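Local coordinates for protein tRNA(Ile2) 2-agmatinylcytidine synthetase TiaS (Archaeoglobus fulgidus, PDB 6AGG) that catalyses the ATP-dependent joining of agmatine to the wobble cytidine (C34) of an isoleucine tRNA, switching its codon specificity from AUG to AUA, at residues A[42-47]-A[401-406]; A[113-118]-A[263-268]; A[253-258]-A[290-295]. All coordinates share one frame; numbering follows the deposited sequence.

Contact 1 (A[42-47]-A[401-406]). With ACP (phosphomethylphosphonic acid adenylate ester), chain C.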
loop_
_atom_site.group_PDB
_atom_site.type_symbol
_atom_site.label_atom_id
_atom_site.label_comp_id
_atom_site.label_asym_id
_atom_site.label_seq_id
_atom_site.Cartn_x
_atom_site.Cartn_y
_atom_site.Cartn_z
ATOM N N LEU A 42 -9.913 -8.086 -6.963
ATOM C CA LEU A 42 -8.894 -8.332 -5.949
ATOM C C LEU A 42 -8.981 -7.225 -4.908
ATOM O O LEU A 42 -8.490 -6.125 -5.123
ATOM C CB LEU A 42 -7.494 -8.360 -6.570
ATOM C CG LEU A 42 -6.367 -9.171 -5.916
ATOM C CD1 LEU A 42 -4.993 -8.567 -6.247
ATOM C CD2 LEU A 42 -6.533 -9.346 -4.403
ATOM N N ILE A 43 -9.625 -7.536 -3.788
ATOM C CA ILE A 43 -9.852 -6.592 -2.705
ATOM C C ILE A 43 -8.831 -6.706 -1.560
ATOM O O ILE A 43 -8.813 -7.690 -0.809
ATOM C CB ILE A 43 -11.273 -6.773 -2.117
ATOM C CG1 ILE A 43 -12.328 -6.749 -3.232
ATOM C CG2 ILE A 43 -11.541 -5.729 -1.023
ATOM C CD1 ILE A 43 -12.408 -5.400 -3.981
ATOM N N ARG A 44 -8.000 -5.677 -1.420
ATOM C CA ARG A 44 -7.070 -5.592 -0.298
ATOM C C ARG A 44 -7.795 -5.216 0.989
ATOM O O ARG A 44 -8.675 -4.358 1.001
ATOM C CB ARG A 44 -5.954 -4.592 -0.594
ATOM C CG ARG A 44 -5.026 -5.038 -1.704
ATOM C CD ARG A 44 -4.398 -6.391 -1.386
ATOM N NE ARG A 44 -3.719 -6.948 -2.549
ATOM C CZ ARG A 44 -2.741 -7.843 -2.489
ATOM N NH1 ARG A 44 -2.317 -8.283 -1.313
ATOM N NH2 ARG A 44 -2.182 -8.288 -3.606
ATOM N N LEU A 45 -7.423 -5.880 2.074
ATOM C CA LEU A 45 -8.087 -5.664 3.348
ATOM C C LEU A 45 -7.097 -5.088 4.344
ATOM O O LEU A 45 -5.923 -4.883 4.011
ATOM C CB LEU A 45 -8.699 -6.974 3.866
ATOM C CG LEU A 45 -9.536 -7.783 2.863
ATOM C CD1 LEU A 45 -10.064 -9.043 3.499
ATOM C CD2 LEU A 45 -10.693 -6.967 2.318
ATOM N N ASN A 46 -7.567 -4.813 5.555
ATOM C CA ASN A 46 -6.716 -4.174 6.540
ATOM C C ASN A 46 -5.334 -4.841 6.560
ATOM O O ASN A 46 -5.207 -6.053 6.819
ATOM C CB ASN A 46 -7.390 -4.171 7.910
ATOM C CG ASN A 46 -6.525 -3.555 8.977
ATOM O OD1 ASN A 46 -5.334 -3.328 8.771
ATOM N ND2 ASN A 46 -7.117 -3.288 10.136
ATOM N N PRO A 47 -4.292 -4.050 6.253
ATOM C CA PRO A 47 -2.915 -4.533 6.069
ATOM C C PRO A 47 -2.080 -4.700 7.341
ATOM O O PRO A 47 -0.900 -5.030 7.239
ATOM C CB PRO A 47 -2.295 -3.475 5.153
ATOM C CG PRO A 47 -3.062 -2.244 5.436
ATOM C CD PRO A 47 -4.454 -2.656 5.815
ATOM N N ARG A 401 6.334 0.319 -1.652
ATOM C CA ARG A 401 4.906 0.626 -1.661
ATOM C C ARG A 401 4.060 -0.511 -1.088
ATOM O O ARG A 401 4.307 -1.696 -1.345
ATOM C CB ARG A 401 4.417 0.989 -3.070
ATOM C CG ARG A 401 2.957 1.463 -3.117
ATOM C CD ARG A 401 2.809 2.828 -3.811
ATOM N NE ARG A 401 3.728 3.821 -3.260
ATOM C CZ ARG A 401 4.784 4.313 -3.901
ATOM N NH1 ARG A 401 5.059 3.928 -5.140
ATOM N NH2 ARG A 401 5.556 5.210 -3.303
ATOM N N ARG A 402 3.059 -0.130 -0.308
ATOM C CA ARG A 402 2.107 -1.078 0.220
ATOM C C ARG A 402 0.886 -1.114 -0.684
ATOM O O ARG A 402 0.443 -0.080 -1.175
ATOM C CB ARG A 402 1.747 -0.734 1.666
ATOM C CG ARG A 402 2.938 -0.889 2.609
ATOM C CD ARG A 402 2.600 -0.603 4.061
ATOM N NE ARG A 402 1.979 -1.742 4.738
ATOM C CZ ARG A 402 1.865 -1.852 6.060
ATOM N NH1 ARG A 402 2.342 -0.898 6.852
ATOM N NH2 ARG A 402 1.284 -2.917 6.597
ATOM N N HIS A 403 0.379 -2.322 -0.931
ATOM C CA HIS A 403 -0.737 -2.542 -1.846
ATOM C C HIS A 403 -1.783 -1.401 -1.837
ATOM O O HIS A 403 -2.133 -0.867 -2.884
ATOM C CB HIS A 403 -1.403 -3.899 -1.566
ATOM C CG HIS A 403 -0.450 -5.059 -1.570
ATOM N ND1 HIS A 403 0.252 -5.449 -2.694
ATOM C CD2 HIS A 403 -0.098 -5.927 -0.591
ATOM C CE1 HIS A 403 1.004 -6.495 -2.401
ATOM N NE2 HIS A 403 0.810 -6.805 -1.133
ATOM N N LEU A 404 -2.283 -1.028 -0.664
ATOM C CA LEU A 404 -3.266 0.060 -0.583
ATOM C C LEU A 404 -2.702 1.490 -0.776
ATOM O O LEU A 404 -3.422 2.385 -1.229
ATOM C CB LEU A 404 -4.074 -0.043 0.707
ATOM C CG LEU A 404 -4.998 -1.269 0.705
ATOM C CD1 LEU A 404 -5.304 -1.751 2.115
ATOM C CD2 LEU A 404 -6.278 -0.984 -0.076
ATOM N N SER A 405 -1.423 1.689 -0.462
ATOM C CA SER A 405 -0.771 3.002 -0.545
ATOM C C SER A 405 -0.961 3.774 -1.870
ATOM O O SER A 405 -0.437 3.389 -2.913
ATOM C CB SER A 405 0.722 2.872 -0.225
ATOM O OG SER A 405 0.927 2.469 1.118
ATOM N N LYS A 406 -1.694 4.880 -1.819
ATOM C CA LYS A 406 -1.927 5.667 -3.029
ATOM C C LYS A 406 -0.689 6.474 -3.437
ATOM O O LYS A 406 -0.208 7.310 -2.682
ATOM C CB LYS A 406 -3.146 6.577 -2.869
ATOM C CG LYS A 406 -3.495 7.332 -4.128
ATOM C CD LYS A 406 -4.874 7.911 -4.026
ATOM C CE LYS A 406 -5.202 8.726 -5.252
ATOM N NZ LYS A 406 -6.540 9.356 -5.122
HETATM P PG ACP C . -1.951 -14.091 -0.364
HETATM O O1G ACP C . -2.166 -15.376 -1.278
HETATM O O2G ACP C . -0.493 -14.889 -0.223
HETATM O O3G ACP C . -1.566 -13.408 -1.917
HETATM P PB ACP C . -4.689 -12.702 2.188
HETATM O O1B ACP C . -5.049 -12.052 1.312
HETATM O O2B ACP C . -3.791 -11.918 2.913
HETATM C C3B ACP C . -3.300 -13.440 0.997
HETATM P PA ACP C . -4.815 -14.774 4.047
HETATM O O1A ACP C . -4.230 -16.006 4.146
HETATM O O2A ACP C . -6.128 -14.905 3.461
HETATM O O3A ACP C . -3.917 -13.846 3.154
HETATM O "O5'" ACP C . -5.017 -14.135 5.674
HETATM C "C5'" ACP C . -6.206 -13.298 5.892
HETATM C "C4'" ACP C . -7.257 -13.802 6.837
HETATM O "O4'" ACP C . -7.577 -12.759 7.692
HETATM C "C3'" ACP C . -8.488 -14.112 6.076
HETATM O "O3'" ACP C . -9.152 -15.170 6.738
HETATM C "C2'" ACP C . -9.264 -12.949 6.143
HETATM O "O2'" ACP C . -10.664 -13.247 5.962
HETATM C "C1'" ACP C . -8.986 -12.393 7.393
HETATM N N9 ACP C . -9.169 -10.899 7.436
HETATM C C8 ACP C . -8.996 -10.063 6.411
HETATM N N7 ACP C . -9.228 -8.804 6.861
HETATM C C5 ACP C . -9.542 -8.855 8.183
HETATM C C6 ACP C . -9.879 -7.870 9.159
HETATM N N6 ACP C . -9.942 -6.544 8.856
HETATM N N1 ACP C . -10.139 -8.304 10.420
HETATM C C2 ACP C . -10.087 -9.598 10.759
HETATM N N3 ACP C . -9.773 -10.530 9.853
HETATM C C4 ACP C . -9.499 -10.192 8.567
#
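Arg44 lays its guanidinium flat on the imidazole of His403, the two planes 16° apart and their centres 3.7 Å from each other. The overlap is offset: His403 CG sits over the middle of the guanidinium, while Arg44 NH1 lies above the rim of the ring, 3.3 Å from His403 CD2. A bend at chi2 (-57°) carries the arginine chain past His403 CB and brings its head over the ring. No N-H of the arginine is clearly spent on the imidazole, whose ND1 is instead hydrogen-bonded to Arg217 NH2. Next to this stack the packing is close and mostly apolar. Leu404, buried, splits its branches: CD2 rests 3.7 Å from Arg44 CB, and CD1 reaches across to Leu45 O and, at 3.9 Å, to Pro47 CD, the leucine and the proline ring crossing at about a right angle. Arg44 ends strand 35-44 of the large mixed sheet, which spans the TCKD and FLD domains, whereas residues 402-405 form a type I beta turn in the C-terminal tail, beyond strand 392-395; the contact therefore fastens the tail back onto the ATP-binding part of the enzyme. Backbone hydrogen bonds of His403 with Ala247 and of Leu404 with Asp249 also tie down this turn. Leu45 turns from the tail to the nucleotide analogue ACP, its CD1 3.3 Å from C8 of the adenine; in the tail, Arg401, just before Arg402, touches the bound agmatine. The looser side lies at Arg402 and Pro47, where few atoms meet. There the arginine comes in only with its far end, NH2 standing 3.1 Å from Pro47 O, the oxygen at the edge of the guanidinium and near its plane, and 3.9 Å from Pro47 CB.

Contact 2 (A[113-118]-A[263-268]); sequences IKDVLQ and NYRSYR. With ACP (phosphomethylphosphonic acid adenylate ester), chain C; ACT (acetate ion), chain E.
Asp115 and Arg265 bring the two backbones to 6.3 Å between their CA atoms, just past the end of helix 106-114 and beside the early part of strand 265-273 of the OB-fold domain. No direct backbone hydrogen bond spans the gap; a water donates to Lys114 O and accepts from Ser266 N. Among the side chains, Arg265 does most of the reaching. Its CG packs 3.6 Å from Lys114 O, and a bend at chi2 (79°) swings the guanidinium over toward the 115-116 loop. Asp115 OD1 lies 2.9 Å from Arg265 NH2, but above one face of the guanidinium, so this salt bridge works through charge alone and no N-H is aimed at the oxygen. Val116 crosses the arginine at about a right angle, with CG2 3.4 Å from Arg265 NH1, and the same methyl meets Tyr264 CB more loosely at 4.2 Å. The partly exposed loop so held against the OB fold also contacts the adenine through its backbone, in a manner reminiscent of a protein-kinase hinge. Asp115 O accepts from N6 of the nucleotide analogue ACP, and Leu117 N donates to ACP N1 over 2.9 Å, nearly straight at 167°.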
loop_
_atom_site.group_PDB
_atom_site.type_symbol
_atom_site.label_atom_id
_atom_site.label_comp_id
_atom_site.label_asym_id
_atom_site.label_seq_id
_atom_site.Cartn_x
_atom_site.Cartn_y
_atom_site.Cartn_z
ATOM N N ILE A 113 -11.518 -3.451 5.881
ATOM C CA ILE A 113 -10.398 -2.791 5.226
ATOM C C ILE A 113 -9.746 -1.801 6.169
ATOM O O ILE A 113 -8.533 -1.612 6.136
ATOM C CB ILE A 113 -10.830 -2.071 3.949
ATOM C CG1 ILE A 113 -11.589 -3.026 3.032
ATOM C CG2 ILE A 113 -9.611 -1.468 3.240
ATOM C CD1 ILE A 113 -12.134 -2.373 1.755
ATOM N N LYS A 114 -10.562 -1.186 7.019
ATOM C CA LYS A 114 -10.113 -0.103 7.866
ATOM C C LYS A 114 -9.979 -0.538 9.315
ATOM O O LYS A 114 -9.257 0.086 10.095
ATOM C CB LYS A 114 -11.081 1.089 7.756
ATOM C CG LYS A 114 -10.884 1.984 6.516
ATOM C CD LYS A 114 -12.050 2.972 6.364
ATOM C CE LYS A 114 -11.832 4.001 5.251
ATOM N NZ LYS A 114 -12.092 3.490 3.864
ATOM N N ASP A 115 -10.667 -1.618 9.666
ATOM C CA ASP A 115 -10.805 -2.022 11.064
ATOM C C ASP A 115 -10.405 -3.494 11.273
ATOM O O ASP A 115 -9.645 -4.063 10.487
ATOM C CB ASP A 115 -12.251 -1.789 11.510
ATOM C CG ASP A 115 -12.378 -1.528 12.993
ATOM O OD1 ASP A 115 -11.993 -2.410 13.789
ATOM O OD2 ASP A 115 -12.894 -0.450 13.363
ATOM N N VAL A 116 -10.928 -4.098 12.335
ATOM C CA VAL A 116 -10.622 -5.481 12.693
ATOM C C VAL A 116 -11.899 -6.267 12.993
ATOM O O VAL A 116 -12.739 -5.820 13.775
ATOM C CB VAL A 116 -9.712 -5.527 13.937
ATOM C CG1 VAL A 116 -9.746 -6.900 14.578
ATOM C CG2 VAL A 116 -8.292 -5.129 13.577
ATOM N N LEU A 117 -12.038 -7.446 12.391
ATOM C CA LEU A 117 -13.258 -8.247 12.543
ATOM C C LEU A 117 -13.053 -9.576 13.261
ATOM O O LEU A 117 -11.964 -10.147 13.245
ATOM C CB LEU A 117 -13.907 -8.501 11.177
ATOM C CG LEU A 117 -14.799 -7.375 10.646
ATOM C CD1 LEU A 117 -14.323 -6.886 9.297
ATOM C CD2 LEU A 117 -16.236 -7.845 10.563
ATOM N N GLN A 118 -14.118 -10.059 13.893
ATOM C CA GLN A 118 -14.127 -11.386 14.495
ATOM C C GLN A 118 -14.915 -12.315 13.592
ATOM O O GLN A 118 -15.783 -11.860 12.837
ATOM C CB GLN A 118 -14.778 -11.347 15.874
ATOM C CG GLN A 118 -13.902 -10.779 16.980
ATOM C CD GLN A 118 -14.714 -10.017 18.020
ATOM O OE1 GLN A 118 -15.193 -8.913 17.757
ATOM N NE2 GLN A 118 -14.873 -10.604 19.202
ATOM N N ASN A 263 -3.617 0.771 17.611
ATOM C CA ASN A 263 -2.813 -0.180 16.861
ATOM C C ASN A 263 -3.700 -1.067 15.977
ATOM O O ASN A 263 -4.809 -1.444 16.374
ATOM C CB ASN A 263 -1.979 -1.031 17.812
ATOM C CG ASN A 263 -0.663 -0.385 18.165
ATOM O OD1 ASN A 263 0.043 0.121 17.295
ATOM N ND2 ASN A 263 -0.323 -0.401 19.439
ATOM N N TYR A 264 -3.207 -1.373 14.779
ATOM C CA TYR A 264 -3.947 -2.150 13.786
ATOM C C TYR A 264 -4.928 -1.281 12.976
ATOM O O TYR A 264 -5.965 -1.749 12.487
ATOM C CB TYR A 264 -4.610 -3.387 14.417
ATOM C CG TYR A 264 -3.602 -4.347 15.034
ATOM C CD1 TYR A 264 -2.502 -4.795 14.307
ATOM C CD2 TYR A 264 -3.732 -4.777 16.354
ATOM C CE1 TYR A 264 -1.571 -5.665 14.866
ATOM C CE2 TYR A 264 -2.806 -5.644 16.924
ATOM C CZ TYR A 264 -1.728 -6.086 16.175
ATOM O OH TYR A 264 -0.805 -6.950 16.734
ATOM N N ARG A 265 -4.564 -0.008 12.838
ATOM C CA ARG A 265 -5.276 0.946 11.993
ATOM C C ARG A 265 -4.285 1.844 11.270
ATOM O O ARG A 265 -3.115 1.942 11.653
ATOM C CB ARG A 265 -6.227 1.813 12.808
ATOM C CG ARG A 265 -7.590 1.215 13.069
ATOM C CD ARG A 265 -7.524 0.207 14.187
ATOM N NE ARG A 265 -8.825 -0.004 14.805
ATOM C CZ ARG A 265 -9.206 -1.147 15.358
ATOM N NH1 ARG A 265 -8.389 -2.191 15.351
ATOM N NH2 ARG A 265 -10.407 -1.248 15.908
ATOM N N SER A 266 -4.764 2.507 10.225
ATOM C CA SER A 266 -3.917 3.358 9.414
ATOM C C SER A 266 -4.553 4.739 9.319
ATOM O O SER A 266 -5.783 4.876 9.331
ATOM C CB SER A 266 -3.715 2.740 8.025
ATOM O OG SER A 266 -3.252 1.393 8.117
ATOM N N TYR A 267 -3.716 5.769 9.233
ATOM C CA TYR A 267 -4.215 7.134 9.359
ATOM C C TYR A 267 -3.638 8.154 8.393
ATOM O O TYR A 267 -2.535 7.986 7.856
ATOM C CB TYR A 267 -3.999 7.634 10.785
ATOM C CG TYR A 267 -4.670 6.793 11.843
ATOM C CD1 TYR A 267 -6.019 6.962 12.145
ATOM C CD2 TYR A 267 -3.955 5.834 12.549
ATOM C CE1 TYR A 267 -6.635 6.191 13.117
ATOM C CE2 TYR A 267 -4.562 5.062 13.519
ATOM C CZ TYR A 267 -5.901 5.241 13.800
ATOM O OH TYR A 267 -6.499 4.471 14.772
ATOM N N ARG A 268 -4.436 9.200 8.170
ATOM C CA ARG A 268 -3.962 10.495 7.690
ATOM C C ARG A 268 -4.124 11.497 8.829
ATOM O O ARG A 268 -5.248 11.837 9.216
ATOM C CB ARG A 268 -4.775 10.980 6.488
ATOM C CG ARG A 268 -4.475 12.442 6.127
ATOM C CD ARG A 268 -5.337 13.009 4.991
ATOM N NE ARG A 268 -6.774 13.034 5.290
ATOM C CZ ARG A 268 -7.322 13.517 6.404
ATOM N NH1 ARG A 268 -6.565 14.030 7.365
ATOM N NH2 ARG A 268 -8.638 13.480 6.560
HETATM P PG ACP C . -1.951 -14.091 -0.364
HETATM O O1G ACP C . -2.166 -15.376 -1.278
HETATM O O2G ACP C . -0.493 -14.889 -0.223
HETATM O O3G ACP C . -1.566 -13.408 -1.917
HETATM P PB ACP C . -4.689 -12.702 2.188
HETATM O O1B ACP C . -5.049 -12.052 1.312
HETATM O O2B ACP C . -3.791 -11.918 2.913
HETATM C C3B ACP C . -3.300 -13.440 0.997
HETATM P PA ACP C . -4.815 -14.774 4.047
HETATM O O1A ACP C . -4.230 -16.006 4.146
HETATM O O2A ACP C . -6.128 -14.905 3.461
HETATM O O3A ACP C . -3.917 -13.846 3.154
HETATM O "O5'" ACP C . -5.017 -14.135 5.674
HETATM C "C5'" ACP C . -6.206 -13.298 5.892
HETATM C "C4'" ACP C . -7.257 -13.802 6.837
HETATM O "O4'" ACP C . -7.577 -12.759 7.692
HETATM C "C3'" ACP C . -8.488 -14.112 6.076
HETATM O "O3'" ACP C . -9.152 -15.170 6.738
HETATM C "C2'" ACP C . -9.264 -12.949 6.143
HETATM O "O2'" ACP C . -10.664 -13.247 5.962
HETATM C "C1'" ACP C . -8.986 -12.393 7.393
HETATM N N9 ACP C . -9.169 -10.899 7.436
HETATM C C8 ACP C . -8.996 -10.063 6.411
HETATM N N7 ACP C . -9.228 -8.804 6.861
HETATM C C5 ACP C . -9.542 -8.855 8.183
HETATM C C6 ACP C . -9.879 -7.870 9.159
HETATM N N6 ACP C . -9.942 -6.544 8.856
HETATM N N1 ACP C . -10.139 -8.304 10.420
HETATM C C2 ACP C . -10.087 -9.598 10.759
HETATM N N3 ACP C . -9.773 -10.530 9.853
HETATM C C4 ACP C . -9.499 -10.192 8.567
HETATM C C ACT E . -9.006 10.394 4.084
HETATM O O ACT E . -8.382 10.110 3.037
HETATM O OXT ACT E . -8.327 10.942 4.977
HETATM C CH3 ACT E . -10.471 10.097 4.263
HETATM O O HOH W 1 -7.528 1.869 8.789
#

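Contact 3 (A[253-258]-A[290-295]); sequences IGEEEV and DTKFGS
Lys292 and Phe293, the two central residues of a type I turn (291-294), reach across to the short 3-10 segment at 255-257. The 291-294 turn closes the hairpin of strands 285-291 and 294-300 in the OB-fold domain, and Gly294 takes a positive phi there. One hydrogen bond crosses the contact: Lys292 NZ donates to Glu255 O at 3.0 Å, arriving 45° out of the carbonyl plane. A bend at chi3 (-62°) turns the lysine end toward that oxygen, which also accepts a weak bond from Val258 N. The nearby carboxylates are not paired with the lysine: Glu255 OE1 stays 5.8 Å from Lys292 NZ, while Glu255 OE2 accepts from Arg270 N. The Phe293 ring makes most of the other close contacts. Glu255 O and Val258 O both lie in its plane, at the edge, the latter 3.3 Å from Phe293 CE1. Apolar contacts complete the fit, Val258 CG1 lying 3.7 Å from Phe293 CZ and Glu255 CB 3.8 Å from Phe293 CE2. Trading Phe293 for an alanine would probably take from Val258 CG1 the ring it packs against and open a gap beside the two carbonyls. The ammonium and part of the ring edge, both electropositive, thus meet backbone oxygens, so the glutamate charges probably act on Lys292 only at long range.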
loop_
_atom_site.group_PDB
_atom_site.type_symbol
_atom_site.label_atom_id
_atom_site.label_comp_id
_atom_site.label_asym_id
_atom_site.label_seq_id
_atom_site.Cartn_x
_atom_site.Cartn_y
_atom_site.Cartn_z
ATOM N N ILE A 253 -7.678 6.212 7.677
ATOM C CA ILE A 253 -8.694 6.896 8.456
ATOM C C ILE A 253 -8.281 8.347 8.733
ATOM O O ILE A 253 -7.196 8.610 9.264
ATOM C CB ILE A 253 -8.890 6.182 9.792
ATOM C CG1 ILE A 253 -9.249 4.709 9.548
ATOM C CG2 ILE A 253 -9.907 6.936 10.666
ATOM C CD1 ILE A 253 -9.111 3.825 10.787
ATOM N N GLY A 254 -9.152 9.282 8.366
ATOM C CA GLY A 254 -8.973 10.676 8.728
ATOM C C GLY A 254 -9.034 10.900 10.225
ATOM O O GLY A 254 -9.906 10.365 10.912
ATOM N N GLU A 255 -8.113 11.713 10.732
ATOM C CA GLU A 255 -8.119 12.115 12.148
ATOM C C GLU A 255 -9.441 12.709 12.674
ATOM O O GLU A 255 -9.781 12.535 13.849
ATOM C CB GLU A 255 -6.985 13.097 12.419
ATOM C CG GLU A 255 -7.087 14.385 11.636
ATOM C CD GLU A 255 -5.791 15.149 11.656
ATOM O OE1 GLU A 255 -5.448 15.690 12.729
ATOM O OE2 GLU A 255 -5.116 15.194 10.605
ATOM N N GLU A 256 -10.181 13.410 11.819
ATOM C CA GLU A 256 -11.472 13.972 12.222
ATOM C C GLU A 256 -12.510 12.890 12.532
ATOM O O GLU A 256 -13.577 13.177 13.099
ATOM C CB GLU A 256 -12.001 14.950 11.160
ATOM C CG GLU A 256 -12.074 14.373 9.757
ATOM C CD GLU A 256 -10.705 13.996 9.189
ATOM O OE1 GLU A 256 -9.678 14.224 9.870
ATOM O OE2 GLU A 256 -10.662 13.468 8.054
ATOM N N GLU A 257 -12.176 11.646 12.183
ATOM C CA GLU A 257 -13.102 10.521 12.328
ATOM C C GLU A 257 -13.036 9.811 13.676
ATOM O O GLU A 257 -13.942 9.053 14.015
ATOM C CB GLU A 257 -12.872 9.496 11.225
ATOM C CG GLU A 257 -12.961 10.053 9.819
ATOM C CD GLU A 257 -12.717 8.988 8.770
ATOM O OE1 GLU A 257 -12.060 9.286 7.749
ATOM O OE2 GLU A 257 -13.187 7.850 8.972
ATOM N N VAL A 258 -11.992 10.071 14.456
ATOM C CA VAL A 258 -11.702 9.218 15.602
ATOM C C VAL A 258 -11.309 9.964 16.879
ATOM O O VAL A 258 -10.774 11.072 16.825
ATOM C CB VAL A 258 -10.589 8.212 15.247
ATOM C CG1 VAL A 258 -9.226 8.891 15.316
ATOM C CG2 VAL A 258 -10.654 7.000 16.164
ATOM N N ASP A 290 3.039 16.627 17.573
ATOM C CA ASP A 290 1.892 16.914 18.423
ATOM C C ASP A 290 0.613 16.881 17.594
ATOM O O ASP A 290 0.566 17.421 16.492
ATOM C CB ASP A 290 2.053 18.269 19.116
ATOM C CG ASP A 290 1.117 18.433 20.304
ATOM O OD1 ASP A 290 0.328 19.408 20.314
ATOM O OD2 ASP A 290 1.178 17.588 21.229
ATOM N N THR A 291 -0.421 16.239 18.126
ATOM C CA THR A 291 -1.673 16.072 17.397
ATOM C C THR A 291 -2.847 16.172 18.353
ATOM O O THR A 291 -2.654 16.262 19.566
ATOM C CB THR A 291 -1.732 14.706 16.709
ATOM O OG1 THR A 291 -1.793 13.679 17.709
ATOM C CG2 THR A 291 -0.497 14.491 15.831
ATOM N N LYS A 292 -4.063 16.146 17.813
ATOM C CA LYS A 292 -5.246 16.249 18.657
ATOM C C LYS A 292 -5.264 15.081 19.632
ATOM O O LYS A 292 -6.056 15.053 20.574
ATOM C CB LYS A 292 -6.525 16.290 17.817
ATOM C CG LYS A 292 -6.585 15.227 16.734
ATOM C CD LYS A 292 -7.851 15.321 15.878
ATOM C CE LYS A 292 -9.113 15.103 16.701
ATOM N NZ LYS A 292 -10.274 14.773 15.821
ATOM N N PHE A 293 -4.361 14.129 19.396
ATOM C CA PHE A 293 -4.253 12.917 20.199
ATOM C C PHE A 293 -2.964 12.886 21.024
ATOM O O PHE A 293 -2.561 11.827 21.514
ATOM C CB PHE A 293 -4.289 11.672 19.303
ATOM C CG PHE A 293 -5.306 11.740 18.195
ATOM C CD1 PHE A 293 -6.649 11.512 18.451
ATOM C CD2 PHE A 293 -4.914 12.014 16.891
ATOM C CE1 PHE A 293 -7.583 11.572 17.435
ATOM C CE2 PHE A 293 -5.843 12.072 15.869
ATOM C CZ PHE A 293 -7.180 11.850 16.143
ATOM N N GLY A 294 -2.314 14.038 21.167
ATOM C CA GLY A 294 -1.074 14.119 21.923
ATOM C C GLY A 294 0.147 13.684 21.128
ATOM O O GLY A 294 0.075 13.532 19.909
ATOM N N SER A 295 1.270 13.489 21.816
ATOM C CA SER A 295 2.508 13.091 21.148
ATOM C C SER A 295 2.364 11.736 20.430
ATOM O O SER A 295 1.729 10.807 20.942
ATOM C CB SER A 295 3.669 13.063 22.146
ATOM O OG SER A 295 4.921 13.095 21.477
#

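How the contacts relate
Contacts 1 and 2, their centres 12 Å apart, flank the adenine end of the bound ATP analogue and are joined by Asn46 of segment 42-47, whose ND2 makes probable hydrogen bonds to Asp115 O (2.7 Å) and Tyr264 O (3.0 Å), bridging both segments of contact 2. Contact 3 lies 14 Å from contact 2, centre to centre, and joins it through the OB-domain sheet: strands 252-254 and 265-273 run parallel, with a probable hydrogen bond between Ile253 N and Ser266 O (2.8 Å), and Arg268 NH2 forms a salt bridge with Glu256 OE2 (2.5 Å). Contacts 1 and 3 stay apart, about 7 Å between nearest atoms. The series thus leads from the nucleotide site outward along the OB-fold domain.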